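Local coordinates for protein UL144 (Macacine herpesvirus 1, PDB 6NYP) that belongs to the TNF receptor family as a viral relative of HVEM and probably binds the inhibitory lymphocyte receptor BTLA, at residues N66-S69 with T70-T73; I2-P5 with E6-Q9. One frame throughout, in Å; residues are numbered along the deposited sequence.

Contact 1 of 2, residues N66-S69 with T70-T73; sequences NCTS and TQNT. With NAG (2-acetamido-2-deoxy-beta-D-glucopyranose), chain P.
Thr68 and Gln71 meet across a tight reversal in a TNF receptor-type cysteine-rich module, in the loop joining strand 62-65 to strand 74-76. The chain turns back on itself here, and the two halves run 158° apart. The side-chain hydroxyl of Thr68 serves the bend as an acceptor. With chi1 at 76°, OG1 sits between its own N and carbonyl carbon, where it takes the N-H of Gln71 (N to OG1 2.9 Å) and, as in an ST turn, that of Thr70 (N to OG1 3.2 Å). The exact place of OG1 is uncertain, because the model sets it too near Gln71 CG. A weak backbone bond from Thr68 N to Gln71 O, 3.1 Å long and bent to 134°, pairs the two arms just below the bend. Ser69 links its backbone to Val45.

Further down, the polar groups look outward to Thr55. Asn72 OD1 takes a weak bond from Thr73 N (2.8 Å) and also pairs with Thr55 OG1, while Thr73 OG1 is bonded to Thr55 O. Between the arms, Thr73 CG2 packs against Cys67, 3.6 Å from its CB. Cys67 SG, which forms a disulfide with Cys54, approaches Gln71 O at 3.5 Å. The CB of Asn66 points away from the opposite arm. Asn66 is the glycosylated residue of the sequon Asn66-Cys67-Thr68, its amide nitrogen ND2 joined covalently to C1 of the N-acetylglucosamine at 1.4 Å.

Contact 2 of 2, residues I2-P5 with E6-Q9; sequences ICKP and EEVQ
The carboxylate of Glu7 slips between Cys3 and Lys4: CB of Lys4 lies obliquely off OE2, 3.4 Å away, on one side of the carboxylate plane, and CB of Cys3 lies on the other side. OE2 receives the backbone N-H of Lys4 through its anti lone pair, N to OE2 3.0 Å, in a fairly straight bond of 159°. The second carboxylate, that of Glu6, has one face covered by the aliphatic part of Lys4, whose CB is 3.5 Å from OE1; Pro5 CD lies beyond OE1. Glu6 reaches this place because its chain bends at chi2 (-105°), which brings it side by side with the extended lysine.

Behind these groups is a type I beta turn from Lys4 to Glu7, leading into strand 8-9. Its closing bond runs from Glu7 N to Lys4 O at 3.0 Å, with the donor well above the carbonyl plane. Lys4 and Glu7 therefore exchange two bonds, one through the backbone and one through the carboxylate. On the other side of Glu7, Cys3 SG packs on Gln9 CG and forms the disulfide with Cys14.

The ammonium of Lys4 touches neither acid; NZ is 5.6 Å from Glu7 OE2. Glu7 OE2 instead forms a salt bridge with a basic side chain of the partner protein, which, together with the Lys4 N-H, would probably keep this carboxylate ionised and pre-oriented for the interface.

Overall arrangement
The two contacts come in series, contact 2 at the start of the modelled chain and contact 1 near its end, on opposite sides of the chain's centre. Their centres are 24 Å apart and their nearest atoms about 13 Å, so they do not touch. Nor do they share a strand: residues 2-9 run into and include strand 8-9, which pairs with strand 14-15, whereas residues 66-73 connect strand 62-65 with strand 74-76. Each is a local reversal tied to the fold by a disulfide, in keeping with the disulfide-rich, helix-free build of TNF receptor cysteine-rich modules. Contact 2 meets the partner protein, while contact 1 is touched by no other protein chain of the assembly and carries a glycan.

Contact 1 of 2, residues N66-S69 with T70-T73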
loop_
_atom_site.group_PDB
_atom_site.type_symbol
_atom_site.label_atom_id
_atom_site.label_comp_id
_atom_site.label_asym_id
_atom_site.label_seq_id
_atom_site.Cartn_x
_atom_site.Cartn_y
_atom_site.Cartn_z
ATOM N N ASN F 66 -4.906 26.008 2.550
ATOM C CA ASN F 66 -5.708 25.452 1.424
ATOM C C ASN F 66 -6.053 23.987 1.702
ATOM O O ASN F 66 -5.361 23.359 2.527
ATOM C CB ASN F 66 -4.997 25.593 0.077
ATOM C CG ASN F 66 -5.405 26.853 -0.653
ATOM O OD1 ASN F 66 -6.526 27.328 -0.483
ATOM N ND2 ASN F 66 -4.501 27.397 -1.456
ATOM N N CYS F 67 -7.078 23.468 1.019
ATOM C CA CYS F 67 -7.556 22.066 1.143
ATOM C C CYS F 67 -6.495 21.122 0.575
ATOM O O CYS F 67 -6.173 21.252 -0.615
ATOM C CB CYS F 67 -8.878 21.824 0.423
ATOM S SG CYS F 67 -9.761 20.375 1.067
ATOM N N THR F 68 -5.965 20.226 1.412
ATOM C CA THR F 68 -5.078 19.102 1.011
ATOM C C THR F 68 -5.948 17.857 0.814
ATOM O O THR F 68 -7.164 17.932 1.045
ATOM C CB THR F 68 -3.974 18.852 2.047
ATOM O OG1 THR F 68 -4.566 18.183 3.161
ATOM C CG2 THR F 68 -3.279 20.115 2.513
ATOM N N SER F 69 -5.331 16.746 0.425
ATOM C CA SER F 69 -5.997 15.436 0.225
ATOM C C SER F 69 -6.352 14.807 1.580
ATOM O O SER F 69 -7.140 13.842 1.573
ATOM C CB SER F 69 -5.133 14.517 -0.605
ATOM O OG SER F 69 -3.876 14.289 0.023
ATOM N N THR F 70 -5.809 15.315 2.697
ATOM C CA THR F 70 -6.015 14.740 4.055
ATOM C C THR F 70 -6.777 15.699 4.979
ATOM O O THR F 70 -7.398 15.188 5.928
ATOM C CB THR F 70 -4.684 14.353 4.713
ATOM O OG1 THR F 70 -4.036 15.566 5.089
ATOM C CG2 THR F 70 -3.793 13.520 3.816
ATOM N N GLN F 71 -6.706 17.016 4.758
ATOM C CA GLN F 71 -7.281 18.030 5.690
ATOM C C GLN F 71 -8.117 19.065 4.922
ATOM O O GLN F 71 -7.772 19.382 3.758
ATOM C CB GLN F 71 -6.199 18.696 6.547
ATOM C CG GLN F 71 -4.805 18.706 5.933
ATOM C CD GLN F 71 -3.718 19.064 6.919
ATOM O OE1 GLN F 71 -3.872 18.927 8.133
ATOM N NE2 GLN F 71 -2.594 19.523 6.390
ATOM N N ASN F 72 -9.181 19.556 5.575
ATOM C CA ASN F 72 -10.133 20.578 5.059
ATOM C C ASN F 72 -9.418 21.935 4.986
ATOM O O ASN F 72 -8.339 22.059 5.607
ATOM C CB ASN F 72 -11.376 20.666 5.953
ATOM C CG ASN F 72 -12.539 21.399 5.316
ATOM O OD1 ASN F 72 -12.516 21.702 4.122
ATOM N ND2 ASN F 72 -13.553 21.701 6.110
ATOM N N THR F 73 -9.989 22.911 4.265
ATOM C CA THR F 73 -9.534 24.331 4.260
ATOM C C THR F 73 -9.639 24.890 5.684
ATOM O O THR F 73 -10.502 24.414 6.444
ATOM C CB THR F 73 -10.340 25.217 3.298
ATOM O OG1 THR F 73 -11.706 25.195 3.712
ATOM C CG2 THR F 73 -10.267 24.786 1.850
HETATM C C1 NAG P . -4.706 28.609 -2.218
HETATM C C2 NAG P . -3.746 29.720 -1.771
HETATM C C3 NAG P . -4.161 31.002 -2.492
HETATM C C4 NAG P . -4.115 30.787 -4.009
HETATM C C5 NAG P . -4.959 29.567 -4.417
HETATM C C6 NAG P . -4.804 29.252 -5.904
HETATM C C7 NAG P . -2.811 29.371 0.511
HETATM C C8 NAG P . -2.868 29.786 1.957
HETATM N N2 NAG P . -3.706 29.941 -0.320
HETATM O O3 NAG P . -3.308 32.085 -2.096
HETATM O O4 NAG P . -4.555 31.982 -4.677
HETATM O O5 NAG P . -4.574 28.419 -3.640
HETATM O O6 NAG P . -5.706 28.209 -6.290
HETATM O O7 NAG P . -1.974 28.561 0.139
#

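Contact 2 of 2, residues I2-P5 with E6-Q9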
loop_
_atom_site.group_PDB
_atom_site.type_symbol
_atom_site.label_atom_id
_atom_site.label_comp_id
_atom_site.label_asym_id
_atom_site.label_seq_id
_atom_site.Cartn_x
_atom_site.Cartn_y
_atom_site.Cartn_z
ATOM N N ILE F 2 -3.577 -5.933 19.506
ATOM C CA ILE F 2 -3.185 -4.539 19.134
ATOM C C ILE F 2 -2.495 -4.582 17.763
ATOM O O ILE F 2 -1.640 -5.472 17.544
ATOM C CB ILE F 2 -2.290 -3.893 20.221
ATOM C CG1 ILE F 2 -2.901 -4.008 21.621
ATOM C CG2 ILE F 2 -1.967 -2.445 19.868
ATOM C CD1 ILE F 2 -2.075 -3.364 22.715
ATOM N N CYS F 3 -2.808 -3.617 16.890
ATOM C CA CYS F 3 -2.189 -3.446 15.545
ATOM C C CYS F 3 -0.784 -2.844 15.669
ATOM O O CYS F 3 -0.556 -2.046 16.600
ATOM C CB CYS F 3 -3.027 -2.550 14.640
ATOM S SG CYS F 3 -4.604 -3.269 14.108
ATOM N N LYS F 4 0.106 -3.218 14.747
ATOM C CA LYS F 4 1.463 -2.629 14.603
ATOM C C LYS F 4 1.320 -1.194 14.095
ATOM O O LYS F 4 0.302 -0.845 13.493
ATOM C CB LYS F 4 2.321 -3.498 13.680
ATOM C CG LYS F 4 2.753 -4.831 14.274
ATOM C CD LYS F 4 3.454 -5.725 13.290
ATOM C CE LYS F 4 3.617 -7.136 13.807
ATOM N NZ LYS F 4 4.079 -8.058 12.740
ATOM N N PRO F 5 2.318 -0.312 14.339
ATOM C CA PRO F 5 2.193 1.105 13.990
ATOM C C PRO F 5 2.089 1.373 12.479
ATOM O O PRO F 5 1.510 2.377 12.115
ATOM C CB PRO F 5 3.462 1.737 14.585
ATOM C CG PRO F 5 4.447 0.596 14.672
ATOM C CD PRO F 5 3.605 -0.623 14.980
ATOM N N GLU F 6 2.621 0.478 11.642
ATOM C CA GLU F 6 2.546 0.598 10.158
ATOM C C GLU F 6 1.163 0.171 9.645
ATOM O O GLU F 6 0.911 0.367 8.445
ATOM C CB GLU F 6 3.652 -0.215 9.478
ATOM C CG GLU F 6 3.483 -1.723 9.589
ATOM C CD GLU F 6 4.421 -2.387 10.587
ATOM O OE1 GLU F 6 4.627 -1.806 11.675
ATOM O OE2 GLU F 6 4.953 -3.482 10.273
ATOM N N GLU F 7 0.306 -0.403 10.502
ATOM C CA GLU F 7 -1.051 -0.900 10.130
ATOM C C GLU F 7 -2.116 0.071 10.646
ATOM O O GLU F 7 -1.756 1.039 11.339
ATOM C CB GLU F 7 -1.343 -2.286 10.713
ATOM C CG GLU F 7 -0.177 -3.252 10.637
ATOM C CD GLU F 7 -0.514 -4.646 11.134
ATOM O OE1 GLU F 7 -0.805 -5.509 10.280
ATOM O OE2 GLU F 7 -0.496 -4.864 12.373
ATOM N N VAL F 8 -3.378 -0.215 10.321
ATOM C CA VAL F 8 -4.591 0.537 10.760
ATOM C C VAL F 8 -5.695 -0.488 11.049
ATOM O O VAL F 8 -5.823 -1.442 10.260
ATOM C CB VAL F 8 -5.018 1.566 9.696
ATOM C CG1 VAL F 8 -5.236 0.933 8.327
ATOM C CG2 VAL F 8 -6.243 2.351 10.129
ATOM N N GLN F 9 -6.422 -0.322 12.160
ATOM C CA GLN F 9 -7.609 -1.151 12.506
ATOM C C GLN F 9 -8.745 -0.766 11.560
ATOM O O GLN F 9 -9.117 0.420 11.552
ATOM C CB GLN F 9 -8.056 -0.951 13.959
ATOM C CG GLN F 9 -7.586 -2.052 14.903
ATOM C CD GLN F 9 -8.601 -2.440 15.951
ATOM O OE1 GLN F 9 -9.368 -1.612 16.436
ATOM N NE2 GLN F 9 -8.605 -3.714 16.316
#